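Local coordinates for putative heme binding protein (Tannerella forsythia, PDB 6EU8) that probably binds heme as a member of the HmuY-like family, with heme-binding properties that differ from those of Porphyromonas gingivalis HmuY, at residues A[80-91]-A[157-165]. Residues are numbered along the deposited sequence; the frame is centred on the assembly and turned at random.
Sequences TNEGEAIATKET and KSVFVVKFK
Thr88 grips Val159 twice: its backbone N and its hydroxyl both donate to Val159 O, OG1 at 2.7 Å. With chi1 at 78°, OG1 sits between the backbone N and the carbonyl carbon, where it also accepts from Glu90 N in an ST turn. That turn brings Glu90 O round to take Val159 N in a nearly straight bond (168° at the hydrogen). The methyl CG2 of Thr88 meanwhile lies 3.8 Å from Val161 CG2. Farther along, in one of its two conformers, Thr91 OG1 donates to Lys157 O, a carbonyl that also accepts from Lys173 NZ.

Between the ends, Glu84 and Ile86 exchange paired backbone bonds with Lys163 and Val161. On the face carrying these four residues, the Ile86 and Val161 side chains run side by side. The extended Glu84 chain crosses Lys163, bringing OE2 to 3.5 Å from CE but only into a long salt bridge with NZ (3.7 Å); the lysine also makes a cation-pi contact with Tyr104. On the other face, Ala87 CB meets the Phe160 ring at CE2 (3.7 Å), while Val162 CG1 reaches Thr80 CG2.

At the far end, Lys165 stretches across Asn81, CE 3.7 Å from ND2, and waters bridge the two residues; ND2 itself is held by Trp69 O. Strands 84-87 and 160-163 thus form an antiparallel ladder inside the large antiparallel sheet of the HmuY fold, flanked by strands 105-111 and 169-178.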
loop_
_atom_site.group_PDB
_atom_site.type_symbol
_atom_site.label_atom_id
_atom_site.label_comp_id
_atom_site.label_asym_id
_atom_site.label_seq_id
_atom_site.Cartn_x
_atom_site.Cartn_y
_atom_site.Cartn_z
ATOM N N THR A 80 -5.100 -2.973 -2.460
ATOM C CA THR A 80 -5.469 -4.378 -2.302
ATOM C C THR A 80 -5.565 -5.056 -3.671
ATOM O O THR A 80 -5.539 -4.392 -4.709
ATOM C CB THR A 80 -6.831 -4.505 -1.570
ATOM O OG1 THR A 80 -7.905 -4.052 -2.412
ATOM C CG2 THR A 80 -6.822 -3.747 -0.255
ATOM N N ASN A 81 -5.729 -6.390 -3.651
ATOM C CA ASN A 81 -5.932 -7.169 -4.902
ATOM C C ASN A 81 -7.432 -7.389 -5.095
ATOM O O ASN A 81 -7.952 -8.486 -4.803
ATOM C CB ASN A 81 -5.155 -8.491 -4.846
ATOM C CG ASN A 81 -5.138 -9.218 -6.174
ATOM O OD1 ASN A 81 -5.640 -8.705 -7.174
ATOM N ND2 ASN A 81 -4.532 -10.394 -6.202
ATOM N N GLU A 82 -8.125 -6.359 -5.584
ATOM C CA GLU A 82 -9.597 -6.325 -5.670
ATOM C C GLU A 82 -10.284 -6.656 -4.330
ATOM O O GLU A 82 -11.267 -7.433 -4.265
ATOM C CB GLU A 82 -10.094 -7.258 -6.810
ATOM C CG GLU A 82 -9.638 -6.864 -8.203
ATOM C CD GLU A 82 -9.998 -7.921 -9.243
ATOM O OE1 GLU A 82 -11.162 -8.352 -9.258
ATOM O OE2 GLU A 82 -9.122 -8.358 -10.008
ATOM N N GLY A 83 -9.770 -6.066 -3.255
ATOM C CA GLY A 83 -10.324 -6.179 -1.913
ATOM C C GLY A 83 -11.059 -4.965 -1.420
ATOM O O GLY A 83 -11.374 -4.054 -2.184
ATOM N N GLU A 84 -11.390 -4.962 -0.134
ATOM C CA GLU A 84 -12.094 -3.828 0.476
ATOM C C GLU A 84 -11.739 -3.718 1.949
ATOM O O GLU A 84 -11.409 -4.736 2.590
ATOM C CB GLU A 84 -13.611 -3.915 0.213
ATOM C CG GLU A 84 -14.276 -5.201 0.712
ATOM C CD GLU A 84 -15.750 -5.338 0.312
ATOM O OE1 GLU A 84 -16.300 -4.474 -0.399
ATOM O OE2 GLU A 84 -16.366 -6.323 0.745
ATOM N N ALA A 85 -11.768 -2.482 2.478
ATOM C CA ALA A 85 -11.270 -2.208 3.837
ATOM C C ALA A 85 -12.141 -1.258 4.659
ATOM O O ALA A 85 -12.860 -0.434 4.106
ATOM C CB ALA A 85 -9.854 -1.613 3.730
ATOM N N ILE A 86 -12.050 -1.419 5.987
ATOM C CA ILE A 86 -12.518 -0.459 7.009
ATOM C C ILE A 86 -11.445 -0.174 8.036
ATOM O O ILE A 86 -10.547 -0.979 8.262
ATOM C CB ILE A 86 -13.772 -0.935 7.826
ATOM C CG1 ILE A 86 -13.484 -2.229 8.607
ATOM C CG2 ILE A 86 -14.951 -1.100 6.915
ATOM C CD1 ILE A 86 -14.618 -2.652 9.529
ATOM N N ALA A 87 -11.537 1.022 8.639
ATOM C CA ALA A 87 -10.800 1.354 9.846
ATOM C C ALA A 87 -11.742 1.195 11.029
ATOM O O ALA A 87 -12.730 1.927 11.132
ATOM C CB ALA A 87 -10.257 2.778 9.807
ATOM N N THR A 88 -11.402 0.260 11.894
ATOM C CA THR A 88 -12.146 0.069 13.141
ATOM C C THR A 88 -11.751 1.135 14.150
ATOM O O THR A 88 -10.720 1.808 13.999
ATOM C CB THR A 88 -11.929 -1.315 13.789
ATOM O OG1 THR A 88 -10.678 -1.401 14.480
ATOM C CG2 THR A 88 -12.056 -2.478 12.786
ATOM N N LYS A 89 -12.553 1.249 15.200
ATOM C CA LYS A 89 -12.232 2.079 16.363
ATOM C C LYS A 89 -11.307 1.421 17.363
ATOM O O LYS A 89 -10.916 2.060 18.345
ATOM C CB LYS A 89 -13.526 2.511 17.075
ATOM C CG LYS A 89 -14.210 1.416 17.896
ATOM C CD LYS A 89 -15.431 1.973 18.635
ATOM C CE LYS A 89 -16.309 0.864 19.216
ATOM N NZ LYS A 89 -15.698 0.082 20.335
ATOM N N GLU A 90 -10.962 0.151 17.158
ATOM C CA GLU A 90 -10.173 -0.605 18.109
ATOM C C GLU A 90 -8.679 -0.402 17.910
ATOM O O GLU A 90 -8.223 -0.096 16.787
ATOM C CB GLU A 90 -10.508 -2.116 18.036
ATOM C CG GLU A 90 -12.000 -2.465 18.142
ATOM C CD GLU A 90 -12.686 -1.992 19.433
ATOM O OE1 GLU A 90 -12.000 -1.823 20.463
ATOM O OE2 GLU A 90 -13.917 -1.774 19.402
ATOM N N THR A 91 -7.942 -0.556 19.007
ATOM C CA THR A 91 -6.482 -0.475 19.010
ATOM C C THR A 91 -5.814 -1.835 19.259
ATOM O O THR A 91 -4.608 -1.951 19.140
ATOM C CB THR A 91 -5.984 0.591 20.030
ATOM O OG1 THR A 91 -4.760 1.174 19.569
ATOM C CG2 THR A 91 -5.759 0.013 21.439
ATOM N N LYS A 157 -3.370 4.806 15.218
ATOM C CA LYS A 157 -3.357 3.670 16.159
ATOM C C LYS A 157 -4.498 2.674 15.888
ATOM O O LYS A 157 -4.660 1.727 16.683
ATOM C CB LYS A 157 -3.462 4.205 17.590
ATOM C CG LYS A 157 -2.322 5.113 18.006
ATOM C CD LYS A 157 -1.042 4.322 18.099
ATOM C CE LYS A 157 -0.098 4.774 19.207
ATOM N NZ LYS A 157 0.813 5.861 18.756
ATOM N N SER A 158 -5.279 2.876 14.816
ATOM C CA SER A 158 -6.427 2.009 14.497
ATOM C C SER A 158 -6.015 0.636 13.951
ATOM O O SER A 158 -5.041 0.493 13.210
ATOM C CB SER A 158 -7.368 2.678 13.501
ATOM O OG SER A 158 -7.815 3.953 13.960
ATOM N N VAL A 159 -6.793 -0.385 14.339
ATOM C CA VAL A 159 -6.775 -1.692 13.651
ATOM C C VAL A 159 -7.660 -1.585 12.409
ATOM O O VAL A 159 -8.838 -1.223 12.491
ATOM C CB VAL A 159 -7.307 -2.840 14.570
ATOM C CG1 VAL A 159 -7.385 -4.177 13.833
ATOM C CG2 VAL A 159 -6.374 -3.028 15.762
ATOM N N PHE A 160 -7.071 -1.895 11.240
ATOM C CA PHE A 160 -7.792 -2.025 9.974
ATOM C C PHE A 160 -8.238 -3.472 9.742
ATOM O O PHE A 160 -7.575 -4.407 10.189
ATOM C CB PHE A 160 -6.939 -1.531 8.758
ATOM C CG PHE A 160 -6.577 -0.068 8.826
ATOM C CD1 PHE A 160 -5.464 0.348 9.538
ATOM C CD2 PHE A 160 -7.333 0.871 8.171
ATOM C CE1 PHE A 160 -5.124 1.718 9.643
ATOM C CE2 PHE A 160 -6.996 2.233 8.247
ATOM C CZ PHE A 160 -5.889 2.653 8.981
ATOM N N VAL A 161 -9.367 -3.627 9.065
ATOM C CA VAL A 161 -9.784 -4.947 8.589
ATOM C C VAL A 161 -9.937 -4.889 7.068
ATOM O O VAL A 161 -10.610 -4.011 6.538
ATOM C CB VAL A 161 -11.074 -5.452 9.265
ATOM C CG1 VAL A 161 -11.398 -6.854 8.727
ATOM C CG2 VAL A 161 -10.904 -5.495 10.801
ATOM N N VAL A 162 -9.317 -5.847 6.392
ATOM C CA VAL A 162 -9.354 -5.954 4.940
ATOM C C VAL A 162 -9.935 -7.320 4.547
ATOM O O VAL A 162 -9.435 -8.344 5.015
ATOM C CB VAL A 162 -7.950 -5.812 4.322
ATOM C CG1 VAL A 162 -8.049 -5.615 2.820
ATOM C CG2 VAL A 162 -7.186 -4.621 4.929
ATOM N N LYS A 163 -10.939 -7.287 3.673
ATOM C CA LYS A 163 -11.570 -8.501 3.082
ATOM C C LYS A 163 -11.029 -8.725 1.688
ATOM O O LYS A 163 -11.010 -7.765 0.873
ATOM C CB LYS A 163 -13.094 -8.320 2.947
ATOM C CG LYS A 163 -13.856 -8.125 4.242
ATOM C CD LYS A 163 -15.244 -7.490 4.064
ATOM C CE LYS A 163 -16.289 -8.449 3.535
ATOM N NZ LYS A 163 -17.642 -7.933 3.876
ATOM N N PHE A 164 -10.621 -9.974 1.382
ATOM C CA PHE A 164 -9.956 -10.323 0.117
ATOM C C PHE A 164 -10.857 -11.086 -0.862
ATOM O O PHE A 164 -11.931 -11.568 -0.474
ATOM C CB PHE A 164 -8.657 -11.066 0.401
ATOM C CG PHE A 164 -7.704 -10.264 1.249
ATOM C CD1 PHE A 164 -7.143 -9.094 0.737
ATOM C CD2 PHE A 164 -7.408 -10.639 2.556
ATOM C CE1 PHE A 164 -6.305 -8.316 1.525
ATOM C CE2 PHE A 164 -6.550 -9.875 3.345
ATOM C CZ PHE A 164 -6.005 -8.705 2.822
ATOM N N LYS A 165 -10.417 -11.143 -2.128
ATOM C CA LYS A 165 -11.248 -11.646 -3.233
ATOM C C LYS A 165 -11.633 -13.124 -3.107
ATOM O O LYS A 165 -12.636 -13.538 -3.707
ATOM C CB LYS A 165 -10.599 -11.378 -4.600
ATOM C CG LYS A 165 -9.342 -12.163 -4.904
ATOM C CD LYS A 165 -8.725 -11.740 -6.228
ATOM C CE LYS A 165 -7.466 -12.547 -6.515
ATOM N NZ LYS A 165 -7.270 -12.764 -7.980
HETATM O O HOH W 1 -7.949 -9.843 -2.559
HETATM O O HOH W 2 -6.938 -10.058 -9.092
HETATM O O HOH W 3 -4.194 -11.830 -8.856
#